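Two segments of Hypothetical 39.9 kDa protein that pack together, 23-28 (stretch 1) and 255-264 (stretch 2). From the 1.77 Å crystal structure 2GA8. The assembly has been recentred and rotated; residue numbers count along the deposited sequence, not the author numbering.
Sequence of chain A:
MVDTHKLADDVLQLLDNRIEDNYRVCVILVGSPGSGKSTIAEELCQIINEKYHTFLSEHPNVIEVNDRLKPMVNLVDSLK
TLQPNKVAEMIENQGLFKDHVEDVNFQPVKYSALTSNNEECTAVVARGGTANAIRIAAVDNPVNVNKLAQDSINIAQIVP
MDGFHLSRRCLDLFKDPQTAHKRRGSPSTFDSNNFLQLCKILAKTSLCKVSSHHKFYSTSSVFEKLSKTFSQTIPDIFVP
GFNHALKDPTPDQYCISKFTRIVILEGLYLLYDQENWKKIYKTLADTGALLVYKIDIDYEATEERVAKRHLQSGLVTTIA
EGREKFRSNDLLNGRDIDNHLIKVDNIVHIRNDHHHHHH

Stretch 1 23-28: YRVCVI
Stretch 2 255-264: CISKFTRIVI

Buried, branched Val25, Ile262, Val27 and Ile264 pack on one face, where apolar side chains need no polar partner. Val25 CG2 (chi1 m) meets Ile262 CG1 (m, t) at 3.6 Å, and Val27 CB (t) meets Ile264 CG1 (m, t) at 4.3 Å. On the other face Cys26 SG (m) lies 4.4 Å from Val263 CB (t). The stretches bury 591 Å², both sides summed.

Strands 25-28 and 262-264 run parallel, axes 4.8 Å apart at 15°. Val25 pairs with Ile262, Cys26 with Val263 and Val27 with Ile264, CA to CA 5.0, 4.9 and 4.7 Å. Phi/psi is extended: -115/150 at Cys26, -119/121 at Val263.

The backbone ladder is Val25 N to Arg261 O, 2.9 Å; Val263 N to Val25 O, 3.0 Å; Val27 N to Val263 O, 2.8 Å.

Beyond the strands, 257-260 form a type I turn. Arg24 (p, t, p, chi4 139°) is long enough to reach it. Arg24 NE and NH2 donate to Thr260 O at 2.9 and 3.0 Å. Ile256 CG2 covers one face of the Arg24 guanidinium, 3.6 Å from Arg24 NH2. Water 1 accepts from Arg24 NH2 (3.0 Å) and donates to Ile256 O (2.8 Å).

Arg261 (m, m, m, chi4 -77°) folds back. Its guanidinium stacks flat on the Tyr23 ring, centres 4.3 Å apart, and Arg261 NE donates to Tyr23 O at 2.7 Å. Tyr23 (t, chi2 72°) extends OH to Lys258 O, a very short 2.5 Å bond.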

# COMPACT_ATOMS: atom_id res chain seq x y z
N TYR A 23 -11.54 -1.99 13.44
CA TYR A 23 -10.64 -1.02 14.05
C TYR A 23 -10.22 0.03 13.03
O TYR A 23 -10.00 1.20 13.36
CB TYR A 23 -9.39 -1.71 14.59
CG TYR A 23 -8.54 -0.77 15.41
CD1 TYR A 23 -8.97 -0.36 16.67
CD2 TYR A 23 -7.35 -0.25 14.92
CE1 TYR A 23 -8.23 0.53 17.42
CE2 TYR A 23 -6.59 0.65 15.66
CZ TYR A 23 -7.04 1.03 16.92
OH TYR A 23 -6.30 1.91 17.66
N ARG A 24 -10.09 -0.39 11.78
CA ARG A 24 -9.70 0.54 10.73
C ARG A 24 -10.39 0.21 9.42
O ARG A 24 -10.82 -0.92 9.19
CB ARG A 24 -8.17 0.55 10.56
CG ARG A 24 -7.51 -0.81 10.68
CD ARG A 24 -6.00 -0.76 10.44
NE ARG A 24 -5.29 0.14 11.36
CZ ARG A 24 -4.12 -0.14 11.93
NH1 ARG A 24 -3.51 -1.29 11.69
NH2 ARG A 24 -3.55 0.75 12.72
N VAL A 25 -10.53 1.22 8.57
CA VAL A 25 -11.15 1.01 7.27
C VAL A 25 -10.07 1.17 6.22
O VAL A 25 -9.12 1.92 6.42
CB VAL A 25 -12.29 2.01 7.02
CG1 VAL A 25 -13.37 1.83 8.09
CG2 VAL A 25 -11.75 3.42 7.04
N CYS A 26 -10.20 0.44 5.13
CA CYS A 26 -9.21 0.51 4.07
C CYS A 26 -9.80 1.10 2.80
O CYS A 26 -10.99 0.94 2.53
CB CYS A 26 -8.65 -0.88 3.76
SG CYS A 26 -7.64 -1.60 5.08
N VAL A 27 -8.95 1.77 2.04
CA VAL A 27 -9.37 2.35 0.78
C VAL A 27 -8.37 1.90 -0.26
O VAL A 27 -7.16 2.00 -0.05
CB VAL A 27 -9.36 3.89 0.82
CG1 VAL A 27 -9.76 4.44 -0.55
CG2 VAL A 27 -10.30 4.39 1.91
N ILE A 28 -8.88 1.36 -1.36
CA ILE A 28 -8.03 0.93 -2.47
C ILE A 28 -8.22 1.97 -3.57
O ILE A 28 -9.35 2.31 -3.92
CB ILE A 28 -8.44 -0.45 -3.03
CG1 ILE A 28 -7.91 -1.56 -2.12
CG2 ILE A 28 -7.89 -0.62 -4.46
CD1 ILE A 28 -8.36 -2.97 -2.53
N CYS A 255 4.56 4.75 8.53
CA CYS A 255 4.22 4.06 9.76
C CYS A 255 2.72 4.02 9.95
O CYS A 255 2.04 5.05 9.88
CB CYS A 255 4.83 4.76 10.97
SG CYS A 255 4.27 3.99 12.52
N ILE A 256 2.20 2.82 10.19
CA ILE A 256 0.78 2.64 10.45
C ILE A 256 0.75 2.27 11.93
O ILE A 256 1.18 1.19 12.31
CB ILE A 256 0.20 1.49 9.61
CG1 ILE A 256 0.31 1.83 8.13
CG2 ILE A 256 -1.25 1.24 9.99
CD1 ILE A 256 -0.04 0.68 7.21
N SER A 257 0.24 3.18 12.75
CA SER A 257 0.19 2.96 14.20
C SER A 257 -1.21 2.71 14.73
O SER A 257 -2.17 2.64 13.96
CB SER A 257 0.76 4.18 14.93
OG SER A 257 -0.16 5.26 14.85
N LYS A 258 -1.32 2.59 16.05
CA LYS A 258 -2.61 2.38 16.68
C LYS A 258 -3.54 3.55 16.37
O LYS A 258 -4.76 3.42 16.42
CB LYS A 258 -2.45 2.25 18.20
CG LYS A 258 -1.87 3.50 18.88
CD LYS A 258 -1.87 3.38 20.41
CE LYS A 258 -0.95 2.26 20.89
NZ LYS A 258 0.48 2.49 20.53
N PHE A 259 -2.96 4.70 16.02
CA PHE A 259 -3.78 5.88 15.72
C PHE A 259 -4.32 5.89 14.30
O PHE A 259 -5.25 6.62 14.00
CB PHE A 259 -2.99 7.15 16.00
CG PHE A 259 -2.61 7.32 17.44
CD1 PHE A 259 -3.60 7.53 18.40
CD2 PHE A 259 -1.29 7.21 17.84
CE1 PHE A 259 -3.26 7.62 19.75
CE2 PHE A 259 -0.95 7.30 19.19
CZ PHE A 259 -1.94 7.51 20.14
N THR A 260 -3.73 5.07 13.44
CA THR A 260 -4.17 4.99 12.05
C THR A 260 -5.46 4.19 11.97
O THR A 260 -5.45 2.97 12.14
CB THR A 260 -3.11 4.32 11.17
OG1 THR A 260 -1.82 4.91 11.41
CG2 THR A 260 -3.47 4.48 9.71
N ARG A 261 -6.57 4.87 11.69
CA ARG A 261 -7.87 4.21 11.59
C ARG A 261 -8.36 4.14 10.15
O ARG A 261 -9.39 3.54 9.86
CB ARG A 261 -8.88 4.94 12.47
CG ARG A 261 -8.43 5.11 13.92
CD ARG A 261 -8.27 3.76 14.64
NE ARG A 261 -9.56 3.20 15.05
CZ ARG A 261 -10.26 3.61 16.10
NH1 ARG A 261 -9.80 4.58 16.87
NH2 ARG A 261 -11.44 3.06 16.37
N ILE A 262 -7.61 4.77 9.25
CA ILE A 262 -7.93 4.79 7.83
C ILE A 262 -6.62 4.56 7.08
O ILE A 262 -5.65 5.29 7.28
CB ILE A 262 -8.53 6.16 7.42
CG1 ILE A 262 -9.90 6.34 8.07
CG2 ILE A 262 -8.64 6.25 5.90
CD1 ILE A 262 -10.42 7.75 7.98
N VAL A 263 -6.59 3.53 6.24
CA VAL A 263 -5.40 3.22 5.47
C VAL A 263 -5.77 3.33 4.00
O VAL A 263 -6.69 2.66 3.53
CB VAL A 263 -4.88 1.79 5.76
CG1 VAL A 263 -3.65 1.49 4.90
CG2 VAL A 263 -4.54 1.65 7.23
N ILE A 264 -5.07 4.21 3.30
CA ILE A 264 -5.33 4.43 1.89
C ILE A 264 -4.21 3.78 1.08
O ILE A 264 -3.08 4.24 1.09
CB ILE A 264 -5.37 5.95 1.58
CG1 ILE A 264 -6.48 6.60 2.41
CG2 ILE A 264 -5.60 6.18 0.09
CD1 ILE A 264 -6.32 8.11 2.57
O HOH W 1 -0.82 -0.47 13.32